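Long-range contact in TETR family transcriptional repressor LFRR (Mycobacterium smegmatis, PDB 2V57), which represses transcription of the lfrRA efflux-pump operon by binding directly to the promoter region upstream of lfrR: residues A64-D69 with L118-I124. Numbering follows the deposited sequence.
With SO4 (sulfate ion), chain G.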
loop_
_atom_site.group_PDB
_atom_site.type_symbol
_atom_site.label_atom_id
_atom_site.label_comp_id
_atom_site.label_asym_id
_atom_site.label_seq_id
_atom_site.Cartn_x
_atom_site.Cartn_y
_atom_site.Cartn_z
ATOM N N ALA B 64 -9.710 -11.358 -2.379
ATOM C CA ALA B 64 -9.831 -10.042 -1.751
ATOM C C ALA B 64 -11.102 -9.960 -0.899
ATOM O O ALA B 64 -11.063 -9.511 0.254
ATOM C CB ALA B 64 -9.770 -8.917 -2.818
ATOM N N ARG B 65 -12.237 -10.386 -1.449
ATOM C CA ARG B 65 -13.429 -10.563 -0.628
ATOM C C ARG B 65 -13.145 -11.409 0.646
ATOM O O ARG B 65 -13.458 -11.001 1.768
ATOM C CB ARG B 65 -14.592 -11.162 -1.448
ATOM C CG ARG B 65 -15.225 -10.204 -2.484
ATOM C CD ARG B 65 -16.555 -10.779 -2.998
ATOM N NE ARG B 65 -16.403 -12.017 -3.778
ATOM C CZ ARG B 65 -16.061 -12.043 -5.073
ATOM N NH1 ARG B 65 -15.983 -13.194 -5.725
ATOM N NH2 ARG B 65 -15.805 -10.916 -5.726
ATOM N N HIS B 66 -12.530 -12.572 0.470
ATOM C CA HIS B 66 -12.271 -13.478 1.587
ATOM C C HIS B 66 -11.407 -12.826 2.673
ATOM O O HIS B 66 -11.745 -12.911 3.863
ATOM C CB HIS B 66 -11.638 -14.790 1.091
ATOM C CG HIS B 66 -11.346 -15.782 2.189
ATOM N ND1 HIS B 66 -12.332 -16.361 2.958
ATOM C CD2 HIS B 66 -10.175 -16.304 2.624
ATOM C CE1 HIS B 66 -11.777 -17.190 3.829
ATOM N NE2 HIS B 66 -10.471 -17.172 3.646
ATOM N N VAL B 67 -10.319 -12.161 2.269
ATOM C CA VAL B 67 -9.474 -11.443 3.212
ATOM C C VAL B 67 -10.193 -10.311 3.937
ATOM O O VAL B 67 -10.011 -10.148 5.144
ATOM C CB VAL B 67 -8.161 -10.925 2.560
ATOM C CG1 VAL B 67 -7.351 -10.113 3.566
ATOM C CG2 VAL B 67 -7.335 -12.112 2.045
ATOM N N HIS B 68 -10.986 -9.513 3.216
ATOM C CA HIS B 68 -11.811 -8.494 3.875
ATOM C C HIS B 68 -12.758 -9.138 4.900
ATOM O O HIS B 68 -12.945 -8.606 6.006
ATOM C CB HIS B 68 -12.612 -7.677 2.859
ATOM C CG HIS B 68 -13.467 -6.621 3.477
ATOM N ND1 HIS B 68 -12.941 -5.509 4.100
ATOM C CD2 HIS B 68 -14.813 -6.516 3.590
ATOM C CE1 HIS B 68 -13.926 -4.758 4.555
ATOM N NE2 HIS B 68 -15.072 -5.344 4.256
ATOM N N ASP B 69 -13.332 -10.289 4.545
ATOM C CA ASP B 69 -14.165 -11.063 5.484
ATOM C C ASP B 69 -13.383 -11.452 6.750
ATOM O O ASP B 69 -13.890 -11.340 7.878
ATOM C CB ASP B 69 -14.658 -12.370 4.854
ATOM C CG ASP B 69 -15.719 -12.174 3.791
ATOM O OD1 ASP B 69 -16.372 -11.101 3.732
ATOM O OD2 ASP B 69 -15.897 -13.136 3.012
ATOM N N LEU B 118 -15.863 -4.275 -5.954
ATOM C CA LEU B 118 -14.995 -4.751 -4.888
ATOM C C LEU B 118 -14.755 -3.605 -3.906
ATOM O O LEU B 118 -14.622 -3.832 -2.702
ATOM C CB LEU B 118 -13.663 -5.276 -5.439
ATOM C CG LEU B 118 -12.765 -6.071 -4.489
ATOM C CD1 LEU B 118 -13.460 -7.390 -4.018
ATOM C CD2 LEU B 118 -11.427 -6.355 -5.153
ATOM N N ALA B 119 -14.717 -2.376 -4.418
ATOM C CA ALA B 119 -14.551 -1.212 -3.550
ATOM C C ALA B 119 -15.741 -1.115 -2.582
ATOM O O ALA B 119 -15.565 -0.820 -1.399
ATOM C CB ALA B 119 -14.414 0.050 -4.361
ATOM N N ALA B 120 -16.944 -1.351 -3.100
ATOM C CA ALA B 120 -18.165 -1.340 -2.280
ATOM C C ALA B 120 -18.125 -2.451 -1.237
ATOM O O ALA B 120 -18.537 -2.261 -0.085
ATOM C CB ALA B 120 -19.439 -1.469 -3.165
ATOM N N TYR B 121 -17.625 -3.615 -1.634
ATOM C CA TYR B 121 -17.482 -4.726 -0.697
ATOM C C TYR B 121 -16.570 -4.374 0.483
ATOM O O TYR B 121 -16.910 -4.655 1.638
ATOM C CB TYR B 121 -16.935 -5.960 -1.414
ATOM C CG TYR B 121 -17.155 -7.259 -0.664
ATOM C CD1 TYR B 121 -18.316 -8.007 -0.856
ATOM C CD2 TYR B 121 -16.201 -7.742 0.218
ATOM C CE1 TYR B 121 -18.521 -9.214 -0.176
ATOM C CE2 TYR B 121 -16.396 -8.933 0.917
ATOM C CZ TYR B 121 -17.546 -9.664 0.720
ATOM O OH TYR B 121 -17.715 -10.851 1.413
ATOM N N PHE B 122 -15.419 -3.768 0.178
ATOM C CA PHE B 122 -14.412 -3.378 1.166
ATOM C C PHE B 122 -14.945 -2.306 2.120
ATOM O O PHE B 122 -14.481 -2.185 3.248
ATOM C CB PHE B 122 -13.177 -2.796 0.452
ATOM C CG PHE B 122 -12.147 -3.823 0.035
ATOM C CD1 PHE B 122 -12.469 -5.176 -0.078
ATOM C CD2 PHE B 122 -10.847 -3.420 -0.272
ATOM C CE1 PHE B 122 -11.509 -6.106 -0.462
ATOM C CE2 PHE B 122 -9.890 -4.343 -0.663
ATOM C CZ PHE B 122 -10.217 -5.683 -0.762
ATOM N N ASP B 123 -15.885 -1.498 1.645
ATOM C CA ASP B 123 -16.466 -0.442 2.468
ATOM C C ASP B 123 -17.164 -0.987 3.709
ATOM O O ASP B 123 -17.178 -0.330 4.756
ATOM C CB ASP B 123 -17.485 0.365 1.670
ATOM C CG ASP B 123 -16.842 1.313 0.701
ATOM O OD1 ASP B 123 -15.639 1.616 0.862
ATOM O OD2 ASP B 123 -17.548 1.760 -0.227
ATOM N N ILE B 124 -17.761 -2.171 3.587
ATOM C CA ILE B 124 -18.625 -2.674 4.659
ATOM C C ILE B 124 -17.784 -3.095 5.847
ATOM O O ILE B 124 -16.906 -3.951 5.721
ATOM C CB ILE B 124 -19.568 -3.806 4.177
ATOM C CG1 ILE B 124 -20.532 -3.241 3.135
ATOM C CG2 ILE B 124 -20.336 -4.412 5.360
ATOM C CD1 ILE B 124 -21.543 -4.236 2.622
HETATM S S SO4 G . -16.268 -16.733 -4.211
HETATM O O1 SO4 G . -16.172 -15.350 -3.782
HETATM O O2 SO4 G . -15.235 -17.552 -3.605
HETATM O O3 SO4 G . -17.575 -17.304 -3.849
HETATM O O4 SO4 G . -16.108 -16.741 -5.667
#
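His68 and Phe122 bring the two backbones nearest, 6.3 Å between their CA atoms, where helix segments 64-69 and 118-123 run almost parallel, 9° between their directions and axes 10.0 Å apart. Polar side chains reach across at two places. His68, its CG anti to the backbone N, extends to the backbone of 118-124, where NE2 donates a hydrogen bond of 2.7 Å to Ile124 O. The acceptor lies near the ring plane and the donor in the carbonyl plane, although the hydrogen bond is bent, with an N-H...O angle of 143°. One imidazole face is covered by Phe122 CA, a CH-pi contact 3.7 Å from the ring centroid, while the Phe122 ring, nearly parallel, is slid so far that overlap is slight. Tyr121, also extended, reaches helix 56-77: its hydroxyl donates to the syn lone pair of Asp69 OD1 at 2.7 Å, and Arg65 CG sits over its ring centre. With its aliphatic part laid across the phenol, Arg65 bends at chi3 (-66°) and directs the guanidinium edge to a sulfate, NH1 lying 2.9 Å from O1; NE adds a weak hydrogen bond to the same O1. This ion, probably from the crystallisation liquor, also binds Arg16 and Tyr53. Toward the N-terminal ends of the two segments, Ala64 CB packs on Leu118 CD2 and Phe122 CZ. The contact thus joins helix 56-77, which follows the helix-turn-helix and enters the ligand-binding domain of the TetR fold, to short helix 116-123; helices 102-106 and 109-112 also touch here, Val106 and Glu109 against Ala64 and Pro110 against Phe122, while His66 faces helix 11-27.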